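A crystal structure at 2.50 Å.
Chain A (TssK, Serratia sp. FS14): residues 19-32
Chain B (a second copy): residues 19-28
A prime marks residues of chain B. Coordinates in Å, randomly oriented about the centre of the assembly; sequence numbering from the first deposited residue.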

# COMPACT_ATOMS: atom_id res chain seq x y z
N HIS A 19 -30.34 -29.52 -19.09
CA HIS A 19 -29.31 -29.99 -18.21
C HIS A 19 -28.03 -29.23 -18.39
O HIS A 19 -27.49 -28.72 -17.45
CB HIS A 19 -29.06 -31.45 -18.47
CG HIS A 19 -30.22 -32.32 -18.15
ND1 HIS A 19 -30.88 -33.05 -19.10
CD2 HIS A 19 -30.85 -32.54 -16.99
CE1 HIS A 19 -31.87 -33.69 -18.54
NE2 HIS A 19 -31.88 -33.40 -17.25
N PHE A 20 -27.53 -29.15 -19.60
CA PHE A 20 -26.30 -28.45 -19.82
C PHE A 20 -26.43 -26.98 -19.52
O PHE A 20 -25.53 -26.37 -19.03
CB PHE A 20 -25.85 -28.66 -21.24
CG PHE A 20 -25.64 -30.09 -21.57
CD1 PHE A 20 -26.70 -30.88 -21.90
CD2 PHE A 20 -24.39 -30.63 -21.53
CE1 PHE A 20 -26.52 -32.20 -22.19
CE2 PHE A 20 -24.20 -31.95 -21.82
CZ PHE A 20 -25.27 -32.73 -22.15
N GLN A 21 -27.58 -26.42 -19.82
CA GLN A 21 -27.83 -25.02 -19.57
C GLN A 21 -27.74 -24.71 -18.08
O GLN A 21 -26.97 -23.84 -17.66
CB GLN A 21 -29.20 -24.65 -20.12
CG GLN A 21 -29.31 -24.77 -21.62
CD GLN A 21 -30.70 -24.46 -22.12
OE1 GLN A 21 -31.63 -24.29 -21.35
NE2 GLN A 21 -30.85 -24.41 -23.43
N GLN A 22 -28.53 -25.41 -17.27
CA GLN A 22 -28.51 -25.17 -15.83
C GLN A 22 -27.16 -25.51 -15.23
O GLN A 22 -26.76 -24.92 -14.22
CB GLN A 22 -29.59 -25.99 -15.17
CG GLN A 22 -30.93 -25.77 -15.77
CD GLN A 22 -31.46 -24.39 -15.50
OE1 GLN A 22 -31.77 -24.06 -14.37
NE2 GLN A 22 -31.57 -23.58 -16.54
N ALA A 23 -26.44 -26.44 -15.83
CA ALA A 23 -25.14 -26.82 -15.33
C ALA A 23 -24.14 -25.71 -15.51
O ALA A 23 -23.31 -25.49 -14.66
CB ALA A 23 -24.66 -28.08 -15.98
N GLU A 24 -24.17 -25.06 -16.66
CA GLU A 24 -23.31 -23.91 -16.87
C GLU A 24 -23.72 -22.76 -15.95
O GLU A 24 -22.87 -22.06 -15.40
CB GLU A 24 -23.32 -23.49 -18.35
CG GLU A 24 -22.41 -24.36 -19.23
CD GLU A 24 -22.35 -23.98 -20.71
OE1 GLU A 24 -21.30 -24.21 -21.36
OE2 GLU A 24 -23.34 -23.45 -21.26
N ASN A 25 -25.02 -22.59 -15.73
CA ASN A 25 -25.47 -21.61 -14.74
C ASN A 25 -24.86 -21.91 -13.38
O ASN A 25 -24.24 -21.04 -12.76
CB ASN A 25 -26.99 -21.59 -14.65
CG ASN A 25 -27.64 -20.80 -15.76
OD1 ASN A 25 -27.00 -20.42 -16.73
ND2 ASN A 25 -28.92 -20.56 -15.62
N TYR A 26 -25.01 -23.13 -12.92
CA TYR A 26 -24.49 -23.48 -11.62
C TYR A 26 -23.00 -23.25 -11.50
O TYR A 26 -22.54 -22.67 -10.55
CB TYR A 26 -24.81 -24.94 -11.30
CG TYR A 26 -23.95 -25.51 -10.22
CD1 TYR A 26 -24.24 -25.28 -8.91
CD2 TYR A 26 -22.85 -26.24 -10.52
CE1 TYR A 26 -23.44 -25.77 -7.92
CE2 TYR A 26 -22.05 -26.74 -9.54
CZ TYR A 26 -22.36 -26.49 -8.24
OH TYR A 26 -21.58 -26.98 -7.26
N LEU A 27 -22.25 -23.66 -12.49
CA LEU A 27 -20.81 -23.51 -12.42
C LEU A 27 -20.41 -22.05 -12.50
O LEU A 27 -19.53 -21.61 -11.75
CB LEU A 27 -20.16 -24.31 -13.53
CG LEU A 27 -20.16 -25.81 -13.32
CD1 LEU A 27 -19.60 -26.46 -14.55
CD2 LEU A 27 -19.33 -26.17 -12.11
N GLU A 28 -21.03 -21.29 -13.40
CA GLU A 28 -20.78 -19.86 -13.46
C GLU A 28 -21.04 -19.22 -12.11
O GLU A 28 -20.24 -18.42 -11.63
CB GLU A 28 -21.64 -19.20 -14.54
CG GLU A 28 -20.94 -18.98 -15.85
CD GLU A 28 -21.89 -18.89 -17.01
OE1 GLU A 28 -23.07 -18.59 -16.78
OE2 GLU A 28 -21.48 -19.13 -18.17
N GLY A 29 -22.14 -19.59 -11.47
CA GLY A 29 -22.45 -19.02 -10.17
C GLY A 29 -21.47 -19.42 -9.10
O GLY A 29 -21.21 -18.64 -8.18
N TYR A 30 -20.93 -20.63 -9.19
CA TYR A 30 -19.90 -21.07 -8.25
C TYR A 30 -18.72 -20.13 -8.30
O TYR A 30 -18.29 -19.60 -7.27
CB TYR A 30 -19.46 -22.49 -8.60
CG TYR A 30 -18.56 -23.22 -7.61
CD1 TYR A 30 -17.20 -23.01 -7.57
CD2 TYR A 30 -19.09 -24.18 -6.76
CE1 TYR A 30 -16.41 -23.71 -6.68
CE2 TYR A 30 -18.31 -24.89 -5.88
CZ TYR A 30 -16.97 -24.65 -5.84
OH TYR A 30 -16.20 -25.36 -4.94
N MET A 31 -18.18 -19.92 -9.50
CA MET A 31 -16.99 -19.11 -9.66
C MET A 31 -17.26 -17.66 -9.32
O MET A 31 -16.43 -16.99 -8.70
CB MET A 31 -16.48 -19.23 -11.09
CG MET A 31 -16.50 -20.64 -11.55
SD MET A 31 -16.08 -20.89 -13.28
CE MET A 31 -17.03 -22.38 -13.52
N ARG A 32 -18.43 -17.18 -9.70
CA ARG A 32 -18.79 -15.81 -9.41
C ARG A 32 -18.91 -15.59 -7.92
O ARG A 32 -18.49 -14.56 -7.39
CB ARG A 32 -20.09 -15.46 -10.12
CG ARG A 32 -19.97 -14.36 -11.11
CD ARG A 32 -21.33 -13.86 -11.54
NE ARG A 32 -22.12 -14.91 -12.18
CZ ARG A 32 -23.16 -15.49 -11.62
NH1 ARG A 32 -23.56 -15.13 -10.42
NH2 ARG A 32 -23.81 -16.44 -12.27
N HIS B 19 -18.44 -30.71 -27.97
CA HIS B 19 -19.29 -29.89 -27.12
C HIS B 19 -18.71 -29.76 -25.73
O HIS B 19 -18.47 -28.65 -25.24
CB HIS B 19 -20.69 -30.49 -27.07
CG HIS B 19 -21.47 -30.31 -28.34
ND1 HIS B 19 -21.47 -31.24 -29.35
CD2 HIS B 19 -22.27 -29.30 -28.75
CE1 HIS B 19 -22.25 -30.81 -30.33
NE2 HIS B 19 -22.74 -29.63 -29.99
N PHE B 20 -18.44 -30.88 -25.09
CA PHE B 20 -17.84 -30.86 -23.77
C PHE B 20 -16.46 -30.25 -23.80
O PHE B 20 -16.10 -29.48 -22.91
CB PHE B 20 -17.81 -32.28 -23.21
CG PHE B 20 -19.12 -32.97 -23.31
CD1 PHE B 20 -20.05 -32.85 -22.32
CD2 PHE B 20 -19.42 -33.73 -24.42
CE1 PHE B 20 -21.27 -33.47 -22.42
CE2 PHE B 20 -20.63 -34.35 -24.52
CZ PHE B 20 -21.56 -34.22 -23.52
N GLN B 21 -15.66 -30.57 -24.82
CA GLN B 21 -14.32 -30.00 -24.89
C GLN B 21 -14.38 -28.48 -24.90
O GLN B 21 -13.70 -27.81 -24.11
CB GLN B 21 -13.57 -30.54 -26.12
CG GLN B 21 -13.48 -32.08 -26.22
CD GLN B 21 -12.62 -32.58 -27.41
OE1 GLN B 21 -12.31 -31.83 -28.33
NE2 GLN B 21 -12.25 -33.84 -27.37
N GLN B 22 -15.23 -27.92 -25.76
CA GLN B 22 -15.34 -26.48 -25.85
C GLN B 22 -16.02 -25.91 -24.61
O GLN B 22 -15.66 -24.81 -24.16
CB GLN B 22 -16.12 -26.10 -27.10
CG GLN B 22 -15.40 -26.46 -28.37
CD GLN B 22 -14.17 -25.65 -28.58
OE1 GLN B 22 -13.08 -26.19 -28.70
NE2 GLN B 22 -14.32 -24.34 -28.62
N ALA B 23 -16.99 -26.62 -24.06
CA ALA B 23 -17.61 -26.10 -22.86
C ALA B 23 -16.64 -26.10 -21.70
O ALA B 23 -16.82 -25.32 -20.76
CB ALA B 23 -18.85 -26.90 -22.50
N GLU B 24 -15.63 -26.94 -21.74
CA GLU B 24 -14.66 -26.90 -20.67
C GLU B 24 -13.71 -25.75 -20.88
O GLU B 24 -13.40 -25.03 -19.94
CB GLU B 24 -13.90 -28.23 -20.60
CG GLU B 24 -14.27 -29.06 -19.41
CD GLU B 24 -13.94 -30.53 -19.57
OE1 GLU B 24 -14.82 -31.35 -19.25
OE2 GLU B 24 -12.82 -30.88 -20.00
N ASN B 25 -13.28 -25.58 -22.12
CA ASN B 25 -12.43 -24.46 -22.47
C ASN B 25 -13.02 -23.14 -22.02
O ASN B 25 -12.30 -22.26 -21.55
CB ASN B 25 -12.21 -24.45 -23.98
CG ASN B 25 -11.14 -25.39 -24.40
OD1 ASN B 25 -10.51 -26.02 -23.57
ND2 ASN B 25 -10.93 -25.51 -25.70
N TYR B 26 -14.33 -22.99 -22.15
CA TYR B 26 -14.98 -21.72 -21.87
C TYR B 26 -15.08 -21.49 -20.37
O TYR B 26 -14.78 -20.40 -19.89
CB TYR B 26 -16.36 -21.69 -22.51
CG TYR B 26 -17.30 -20.76 -21.82
CD1 TYR B 26 -17.23 -19.38 -22.01
CD2 TYR B 26 -18.25 -21.24 -20.94
CE1 TYR B 26 -18.06 -18.54 -21.35
CE2 TYR B 26 -19.09 -20.40 -20.29
CZ TYR B 26 -18.99 -19.05 -20.50
OH TYR B 26 -19.84 -18.22 -19.83
N LEU B 27 -15.51 -22.50 -19.62
CA LEU B 27 -15.61 -22.33 -18.18
C LEU B 27 -14.24 -22.17 -17.55
O LEU B 27 -14.12 -21.54 -16.50
CB LEU B 27 -16.32 -23.51 -17.56
CG LEU B 27 -17.80 -23.55 -17.80
CD1 LEU B 27 -18.25 -24.97 -17.63
CD2 LEU B 27 -18.48 -22.69 -16.80
N GLU B 28 -13.21 -22.74 -18.15
CA GLU B 28 -11.87 -22.51 -17.64
C GLU B 28 -11.46 -21.08 -17.88
O GLU B 28 -10.97 -20.40 -16.97
CB GLU B 28 -10.88 -23.48 -18.26
CG GLU B 28 -10.92 -24.85 -17.63
CD GLU B 28 -10.00 -25.85 -18.29
OE1 GLU B 28 -9.01 -25.43 -18.92
OE2 GLU B 28 -10.29 -27.06 -18.19

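Both stretches are helical throughout, and each helix extends beyond the residues given here. Their N-to-C directions differ by 22°, so two copies of the same segment run nearly parallel, with a closest axial approach of 11.3 Å. That spacing is wide for helices in contact: the backbones stay well apart, the nearest CA pair being Glu28 CA and Leu27′ CA at 7.4 Å, and side chains must bridge the gap. Within chain A the regular i to i+4 ladder is intact, from Ala23 N to His19 O (3.0 Å) through Arg32 N to Glu28 O (2.9 Å). In chain B the corresponding bond from Leu27′ N to Ala23′ O is stretched to 3.3 Å and weak.

Among the contacting residues of chain A, Phe20, Glu24, Leu27 and Met31 recur at intervals of three or four, as expected for one side of an α-helix, and Glu28 joins them from the position next to Leu27. Phe20 comes first. Its CA-to-CB bond points toward chain B, and its CE2 lies 3.4 Å from Phe20′ CE1, an apolar contact between equivalent residues. The ring planes meet at 55° with centroids 5.8 Å apart, an oblique arrangement. Phe20′ CE1 sits at the edge of the Phe20 ring, near its plane.

One turn on, Glu24 also points toward the partner, with chi1 at -80° (m) and chi2 t. Its OE1 is 3.8 Å from Ala23′ CB, a van der Waals contact, while its OE2 is hydrogen-bonded elsewhere in the structure.

Leu27 again pairs with its own counterpart: Leu27 CD1 and Leu27′ CD1 are 3.7 Å apart, a normal distance for methyl groups in contact. The sharing is unequal, however. Leu27′ has 101 Å² covered by chain A, whereas Leu27 has 21 Å² covered by chain B, consistent with Leu27′ meeting several chain A residues.

Glu28 supplies the polar link. Its CA-to-CB bond points sideways, but the end of the side chain comes nearer, and Tyr26′ OH donates a hydrogen bond to Glu28 OE2 at 2.5 Å. This is a short bond, as can occur between a phenol and a carboxylate, though at 2.50 Å resolution its exact length deserves caution. Glu28 OE2 lies near the plane of the Tyr26′ ring, at its edge, where the hydroxyl projects.

Met31 completes the contact. With chi2 and chi3 both t, its side chain extends to place CE 3.6 Å from Leu27′ CD2, adding a second apolar contact to Leu27′ beside that from Leu27. Altogether the two stretches bury 386 Å².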